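PDB 6Q2F: glycoside hydrolase family protein from Novosphingobium sp. PP1Y, which probably hydrolyses alpha-L-rhamnosides, releasing terminal L-rhamnose, as a glycoside hydrolase of the alpha-L-rhamnosidase family. Local coordinates for residues A846-G851 with G860-S865; K822-T827 with T839-L844. All blocks are in the same frame, centred on the assembly; numbering follows the deposited sequence.

Interaction 1: A846-G851 with G860-S865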
ATOM      1  N   ALA A 846      28.394  16.496  16.609  1.00 36.35           N
ATOM      2  CA  ALA A 846      29.614  16.237  17.370  1.00 39.96           C
ATOM      3  C   ALA A 846      29.299  15.716  18.769  1.00 37.54           C
ATOM      4  O   ALA A 846      30.039  14.888  19.296  1.00 40.92           O
ATOM      5  CB  ALA A 846      30.496  17.502  17.447  1.00 34.37           C
ATOM      6  N   ARG A 847      28.193  16.158  19.373  1.00 42.47           N
ATOM      7  CA  ARG A 847      27.874  15.706  20.726  1.00 41.99           C
ATOM      8  C   ARG A 847      27.383  14.263  20.729  1.00 47.73           C
ATOM      9  O   ARG A 847      27.801  13.462  21.576  1.00 50.28           O
ATOM     10  CB  ARG A 847      26.834  16.621  21.381  1.00 39.59           C
ATOM     11  CG  ARG A 847      26.848  16.486  22.909  1.00 41.80           C
ATOM     12  CD  ARG A 847      25.689  17.205  23.598  1.00 43.83           C
ATOM     13  NE  ARG A 847      25.624  16.788  24.998  1.00 42.66           N
ATOM     14  CZ  ARG A 847      24.789  17.291  25.904  1.00 43.77           C
ATOM     15  NH1 ARG A 847      23.935  18.243  25.578  1.00 38.88           N
ATOM     16  NH2 ARG A 847      24.818  16.843  27.150  1.00 47.00           N
ATOM     17  N   LEU A 848      26.494  13.907  19.801  1.00 41.78           N
ATOM     18  CA  LEU A 848      25.968  12.549  19.809  1.00 38.03           C
ATOM     19  C   LEU A 848      26.962  11.553  19.240  1.00 36.73           C
ATOM     20  O   LEU A 848      26.891  10.368  19.573  1.00 36.37           O
ATOM     21  CB  LEU A 848      24.653  12.447  19.023  1.00 33.36           C
ATOM     22  CG  LEU A 848      23.435  13.260  19.429  1.00 39.23           C
ATOM     23  CD1 LEU A 848      22.141  12.600  18.990  1.00 34.69           C
ATOM     24  CD2 LEU A 848      23.435  13.550  20.906  1.00 49.82           C
ATOM     25  N   TRP A 849      27.868  12.003  18.379  1.00 34.67           N
ATOM     26  CA  TRP A 849      28.835  11.123  17.719  1.00 39.60           C
ATOM     27  C   TRP A 849      30.238  11.667  17.941  1.00 45.30           C
ATOM     28  O   TRP A 849      30.898  12.121  16.999  1.00 45.84           O
ATOM     29  CB  TRP A 849      28.518  10.987  16.229  1.00 38.68           C
ATOM     30  CG  TRP A 849      27.288  10.161  15.995  1.00 38.78           C
ATOM     31  CD1 TRP A 849      27.220   8.805  15.954  1.00 36.85           C
ATOM     32  CD2 TRP A 849      25.954  10.639  15.790  1.00 31.82           C
ATOM     33  NE1 TRP A 849      25.931   8.405  15.733  1.00 36.94           N
ATOM     34  CE2 TRP A 849      25.130   9.510  15.632  1.00 32.99           C
ATOM     35  CE3 TRP A 849      25.378  11.909  15.719  1.00 33.67           C
ATOM     36  CZ2 TRP A 849      23.757   9.610  15.406  1.00 30.09           C
ATOM     37  CZ3 TRP A 849      24.007  12.010  15.502  1.00 32.31           C
ATOM     38  CH2 TRP A 849      23.218  10.868  15.348  1.00 31.84           C
ATOM     39  N   PRO A 850      30.730  11.628  19.186  1.00 42.11           N
ATOM     40  CA  PRO A 850      32.033  12.259  19.481  1.00 40.45           C
ATOM     41  C   PRO A 850      33.215  11.516  18.901  1.00 40.28           C
ATOM     42  O   PRO A 850      34.286  12.119  18.746  1.00 41.85           O
ATOM     43  CB  PRO A 850      32.088  12.268  21.014  1.00 39.54           C
ATOM     44  CG  PRO A 850      31.255  11.125  21.413  1.00 38.94           C
ATOM     45  CD  PRO A 850      30.130  11.031  20.390  1.00 34.87           C
ATOM     46  N   GLY A 851      33.062  10.234  18.589  1.00 44.04           N
ATOM     47  CA  GLY A 851      34.100   9.485  17.912  1.00 45.21           C
ATOM     48  C   GLY A 851      34.262   8.074  18.432  1.00 49.65           C
ATOM     49  O   GLY A 851      34.633   7.166  17.680  1.00 52.95           O
ATOM     50  N   GLY A 860      21.804   9.591  28.327  1.00 35.23           N
ATOM     51  CA  GLY A 860      21.522   8.548  27.370  1.00 32.47           C
ATOM     52  C   GLY A 860      22.763   8.004  26.692  1.00 31.96           C
ATOM     53  O   GLY A 860      23.887   8.097  27.206  1.00 31.23           O
ATOM     54  N   ARG A 861      22.563   7.452  25.495  1.00 33.07           N
ATOM     55  CA  ARG A 861      23.620   6.674  24.868  1.00 36.70           C
ATOM     56  C   ARG A 861      23.415   6.627  23.364  1.00 31.06           C
ATOM     57  O   ARG A 861      22.293   6.471  22.890  1.00 31.33           O
ATOM     58  CB  ARG A 861      23.644   5.263  25.464  1.00 41.79           C
ATOM     59  CG  ARG A 861      24.659   4.321  24.872  1.00 40.43           C
ATOM     60  CD  ARG A 861      24.548   2.981  25.569  1.00 37.27           C
ATOM     61  NE  ARG A 861      25.639   2.077  25.228  1.00 39.31           N
ATOM     62  CZ  ARG A 861      25.715   0.825  25.664  1.00 43.06           C
ATOM     63  NH1 ARG A 861      24.760   0.347  26.451  1.00 38.14           N
ATOM     64  NH2 ARG A 861      26.730   0.054  25.301  1.00 40.34           N
ATOM     65  N   VAL A 862      24.505   6.757  22.622  1.00 30.72           N
ATOM     66  CA  VAL A 862      24.499   6.706  21.166  1.00 34.75           C
ATOM     67  C   VAL A 862      25.501   5.640  20.757  1.00 34.99           C
ATOM     68  O   VAL A 862      26.706   5.787  21.005  1.00 33.47           O
ATOM     69  CB  VAL A 862      24.861   8.055  20.529  1.00 31.86           C
ATOM     70  CG1 VAL A 862      24.958   7.916  19.002  1.00 28.88           C
ATOM     71  CG2 VAL A 862      23.853   9.128  20.918  1.00 27.85           C
ATOM     72  N   ILE A 863      25.012   4.577  20.127  1.00 32.30           N
ATOM     73  CA  ILE A 863      25.845   3.489  19.627  1.00 32.09           C
ATOM     74  C   ILE A 863      25.971   3.668  18.114  1.00 35.29           C
ATOM     75  O   ILE A 863      24.995   3.504  17.375  1.00 36.50           O
ATOM     76  CB  ILE A 863      25.256   2.123  19.992  1.00 37.78           C
ATOM     77  CG1 ILE A 863      25.019   2.051  21.499  1.00 39.27           C
ATOM     78  CG2 ILE A 863      26.175   1.005  19.535  1.00 37.90           C
ATOM     79  CD1 ILE A 863      24.423   0.725  21.965  1.00 30.10           C
ATOM     80  N   ALA A 864      27.172   4.013  17.648  1.00 40.76           N
ATOM     81  CA  ALA A 864      27.407   4.351  16.245  1.00 39.85           C
ATOM     82  C   ALA A 864      27.583   3.067  15.438  1.00 34.13           C
ATOM     83  O   ALA A 864      28.663   2.715  14.968  1.00 45.77           O
ATOM     84  CB  ALA A 864      28.612   5.281  16.113  1.00 42.87           C
ATOM     85  N   SER A 865      26.468   2.375  15.280  1.00 35.00           N
ATOM     86  CA  SER A 865      26.437   1.072  14.644  1.00 39.93           C
ATOM     87  C   SER A 865      25.227   1.002  13.730  1.00 40.28           C
ATOM     88  O   SER A 865      24.253   1.744  13.898  1.00 39.57           O
ATOM     89  CB  SER A 865      26.385  -0.049  15.697  1.00 37.78           C
ATOM     90  OG  SER A 865      26.235  -1.316  15.114  1.00 49.27           O
TER
HETATM   91  O   HOH W   1      28.143   7.907  19.657  1.00 48.41           O

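Interaction 2: K822-T827 with T839-L844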
ATOM      1  N   LYS A 822      24.639   5.606  12.773  1.00 41.95           N
ATOM      2  CA  LYS A 822      25.793   6.425  12.460  1.00 42.55           C
ATOM      3  C   LYS A 822      25.364   7.864  12.202  1.00 38.31           C
ATOM      4  O   LYS A 822      24.203   8.154  11.869  1.00 35.89           O
ATOM      5  CB  LYS A 822      26.552   5.846  11.267  1.00 50.62           C
ATOM      6  CG  LYS A 822      27.318   4.580  11.655  1.00 57.52           C
ATOM      7  CD  LYS A 822      27.973   3.871  10.479  1.00 66.24           C
ATOM      8  CE  LYS A 822      28.731   2.640  10.970  1.00 70.09           C
ATOM      9  NZ  LYS A 822      29.203   1.764   9.854  1.00 74.83           N
ATOM     10  N   ALA A 823      26.316   8.771  12.397  1.00 36.79           N
ATOM     11  CA  ALA A 823      26.029  10.191  12.310  1.00 36.76           C
ATOM     12  C   ALA A 823      25.491  10.549  10.925  1.00 35.52           C
ATOM     13  O   ALA A 823      26.030  10.090   9.912  1.00 42.02           O
ATOM     14  CB  ALA A 823      27.295  10.999  12.613  1.00 35.47           C
ATOM     15  N   PRO A 824      24.450  11.375  10.840  1.00 37.54           N
ATOM     16  CA  PRO A 824      24.022  11.877   9.533  1.00 32.95           C
ATOM     17  C   PRO A 824      25.113  12.733   8.911  1.00 34.07           C
ATOM     18  O   PRO A 824      25.984  13.264   9.603  1.00 36.74           O
ATOM     19  CB  PRO A 824      22.784  12.704   9.867  1.00 30.46           C
ATOM     20  CG  PRO A 824      23.075  13.214  11.227  1.00 35.28           C
ATOM     21  CD  PRO A 824      23.740  12.059  11.937  1.00 33.08           C
ATOM     22  N   ILE A 825      25.060  12.860   7.587  1.00 36.97           N
ATOM     23  CA  ILE A 825      26.117  13.546   6.858  1.00 34.04           C
ATOM     24  C   ILE A 825      25.696  14.932   6.381  1.00 38.63           C
ATOM     25  O   ILE A 825      26.569  15.738   6.036  1.00 42.48           O
ATOM     26  CB  ILE A 825      26.612  12.720   5.655  1.00 47.29           C
ATOM     27  CG1 ILE A 825      25.509  12.568   4.619  1.00 46.03           C
ATOM     28  CG2 ILE A 825      27.082  11.338   6.107  1.00 49.75           C
ATOM     29  CD1 ILE A 825      25.927  11.744   3.431  1.00 48.03           C
ATOM     30  N   ALA A 826      24.401  15.235   6.351  1.00 35.59           N
ATOM     31  CA  ALA A 826      23.966  16.541   5.863  1.00 33.75           C
ATOM     32  C   ALA A 826      22.523  16.783   6.275  1.00 34.42           C
ATOM     33  O   ALA A 826      21.783  15.845   6.579  1.00 38.13           O
ATOM     34  CB  ALA A 826      24.096  16.645   4.338  1.00 30.41           C
ATOM     35  N   THR A 827      22.097  18.186   6.292  1.00 32.21           N
ATOM     36  CA  THR A 827      20.652  18.340   6.268  1.00 32.27           C
ATOM     37  C   THR A 827      20.167  18.445   4.826  1.00 32.35           C
ATOM     38  O   THR A 827      20.879  18.976   3.969  1.00 32.46           O
ATOM     39  CB  THR A 827      20.199  19.584   7.029  1.00 29.83           C
ATOM     40  OG1 THR A 827      18.798  19.786   6.804  1.00 31.24           O
ATOM     41  CG2 THR A 827      20.944  20.854   6.555  1.00 28.87           C
ATOM     42  N   THR A 839      25.669  26.413  12.609  1.00 60.77           N
ATOM     43  CA  THR A 839      26.500  25.832  13.628  1.00 50.07           C
ATOM     44  C   THR A 839      25.909  24.780  14.547  1.00 41.90           C
ATOM     45  O   THR A 839      26.578  23.886  14.936  1.00 42.15           O
ATOM     46  CB  THR A 839      26.980  27.002  14.500  1.00 53.77           C
ATOM     47  OG1 THR A 839      27.761  27.863  13.688  1.00 62.11           O
ATOM     48  CG2 THR A 839      27.783  26.569  15.700  1.00 50.41           C
ATOM     49  N   GLU A 840      24.665  24.923  14.908  1.00 38.06           N
ATOM     50  CA  GLU A 840      24.017  24.040  15.871  1.00 37.99           C
ATOM     51  C   GLU A 840      23.903  22.609  15.355  1.00 44.54           C
ATOM     52  O   GLU A 840      24.082  21.652  16.122  1.00 39.75           O
ATOM     53  CB  GLU A 840      22.640  24.593  16.244  1.00 33.93           C
ATOM     54  CG  GLU A 840      21.883  23.698  17.222  1.00 39.42           C
ATOM     55  CD  GLU A 840      20.488  24.208  17.523  1.00 43.70           C
ATOM     56  OE1 GLU A 840      20.138  25.309  17.047  1.00 44.52           O
ATOM     57  OE2 GLU A 840      19.746  23.504  18.231  1.00 44.92           O
ATOM     58  N   TRP A 841      23.614  22.440  14.062  1.00 42.97           N
ATOM     59  CA  TRP A 841      23.532  21.100  13.483  1.00 34.73           C
ATOM     60  C   TRP A 841      24.842  20.353  13.691  1.00 36.90           C
ATOM     61  O   TRP A 841      24.849  19.211  14.164  1.00 39.71           O
ATOM     62  CB  TRP A 841      23.195  21.198  11.991  1.00 35.93           C
ATOM     63  CG  TRP A 841      22.863  19.900  11.298  1.00 31.32           C
ATOM     64  CD1 TRP A 841      21.617  19.426  11.021  1.00 31.31           C
ATOM     65  CD2 TRP A 841      23.787  18.927  10.767  1.00 27.76           C
ATOM     66  NE1 TRP A 841      21.699  18.222  10.363  1.00 33.25           N
ATOM     67  CE2 TRP A 841      23.017  17.892  10.193  1.00 31.54           C
ATOM     68  CE3 TRP A 841      25.180  18.839  10.713  1.00 30.00           C
ATOM     69  CZ2 TRP A 841      23.591  16.779   9.583  1.00 29.08           C
ATOM     70  CZ3 TRP A 841      25.748  17.732  10.108  1.00 34.45           C
ATOM     71  CH2 TRP A 841      24.957  16.717   9.553  1.00 33.74           C
ATOM     72  N   SER A 842      25.965  21.005  13.372  1.00 37.43           N
ATOM     73  CA  SER A 842      27.275  20.379  13.536  1.00 47.22           C
ATOM     74  C   SER A 842      27.598  20.119  15.003  1.00 44.46           C
ATOM     75  O   SER A 842      28.226  19.108  15.335  1.00 46.33           O
ATOM     76  CB  SER A 842      28.363  21.251  12.909  1.00 44.50           C
ATOM     77  OG  SER A 842      28.380  21.111  11.496  1.00 53.06           O
ATOM     78  N   SER A 843      27.207  21.029  15.895  1.00 41.60           N
ATOM     79  CA  SER A 843      27.480  20.818  17.314  1.00 46.28           C
ATOM     80  C   SER A 843      26.737  19.592  17.824  1.00 39.80           C
ATOM     81  O   SER A 843      27.288  18.785  18.580  1.00 41.71           O
ATOM     82  CB  SER A 843      27.083  22.053  18.124  1.00 40.33           C
ATOM     83  OG  SER A 843      27.826  23.182  17.714  1.00 57.31           O
ATOM     84  N   LEU A 844      25.475  19.446  17.420  1.00 31.21           N
ATOM     85  CA  LEU A 844      24.686  18.315  17.879  1.00 34.65           C
ATOM     86  C   LEU A 844      25.245  17.012  17.328  1.00 36.27           C
ATOM     87  O   LEU A 844      25.296  16.006  18.043  1.00 43.39           O
ATOM     88  CB  LEU A 844      23.220  18.500  17.480  1.00 33.86           C
ATOM     89  CG  LEU A 844      22.510  19.612  18.258  1.00 34.41           C
ATOM     90  CD1 LEU A 844      21.096  19.815  17.740  1.00 36.54           C
ATOM     91  CD2 LEU A 844      22.472  19.277  19.738  1.00 30.50           C
TER

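Interaction 1: A846-G851 with G860-S865
W849 and V862 meet at about a right angle, with one methyl of the valine set over the pyrrole half of the indole. The evidence for a CH-pi contact is that V862 CG1 lies 3.8 Å from the centroid of the five-membered ring of W849, 27° off the ring normal. It stands nearest to the nitrogen corner, with V862 CG1 3.4 Å from W849 NE1. A chi1 of 175° places CG1 opposite the V862 backbone N, and this sends CG1 to the indole while CG2 turns to the helix and meets L848 CB at 3.9 Å. The valine methyl also lies against main chain, V862 CG1 being 3.2 Å from L848 O. The CB of L848 lies over the same indole face as V862 CG1, so that side of the ring is shared by a neighbour in sequence and a neighbour in space. A864 approaches differently: its CB lies in the ring plane, at the edge, 3.8 Å from W849 CD1. The indole N-H is used elsewhere, in a hydrogen bond to the carbonyl O of G821. Beyond the ring, a water joins the two backbones by donating to L848 O at 2.8 Å and to V862 O at 2.9 Å. Since W849 is the first residue to leave helical angles, this bridge ties the end of helix 838-848 to strand 860-863. V813 of helix 803-814 and V857 of strand 854-857 also touch both L848 and V862, extending the apolar layer between helix and sheet. The direct contact is thus mainly apolar, with the polar backbone link passing through one solvent molecule; these contacts, with A823 and P824 on the other face, probably hold the indole's rotation.

Interaction 2: K822-T827 with T839-L844
T827 and W841 mark the closest backbone approach, their CA atoms 8.2 Å apart, where the irregular chain 822-827 passes one side of the helical turns of 839-844. That spacing is bridged by the W841 indole, which a chi1 of -171° swings opposite its own backbone N and out to the loop. T827 N stands 3.6 Å above the plane of the W841 ring, offset toward its rim. The six-membered ring meets mostly main chain: W841 CZ2 lies 3.5 Å from A826 C, and W841 CH2 is 3.6 Å from P824 O. The pyrrolidine of P824 and the indole slide past one another in opposite directions, with P824 CG 4.0 Å from W841 CZ2. On the five-membered ring, T827 CB is 3.9 Å from W841 NE1, whose N-H is bonded to the carbonyl O of M801. Backbone hydrogen bonds of I825 with S799 and A826 with M801 hold the loop to the segment just ahead of helix 803-814. With the indole cut back to an alanine here, a gap would probably open beside P824 and A826, and the M801 carbonyl would lose this donor. The contact resembles a beta-alpha-beta crossover between adjacent parallel strands 818-820 and 860-863, with hairpin strand 854-857 added after helix 838-848.

How the interactions relate
Interactions 1 and 2 lie with their centres about 12 Å apart and share helix 838-848, its first turns serving interaction 2 and its C-terminal end interaction 1. They touch directly through W849: its CZ3 is 3.6 Å from P824 CD, and its NE1 is 3.4 Å from A823 N, both packing contacts. P824 therefore meets both tryptophans, W841 within interaction 2 and W849 from interaction 1. Along the chain the contacts follow in series. Both lie about 33 to 35 Å from the chain's centre, in the region of the sheet holding strands 818-820 and 860-863. The sodium ligands D503, S504, E583, E586 and E644 belong to neither contact.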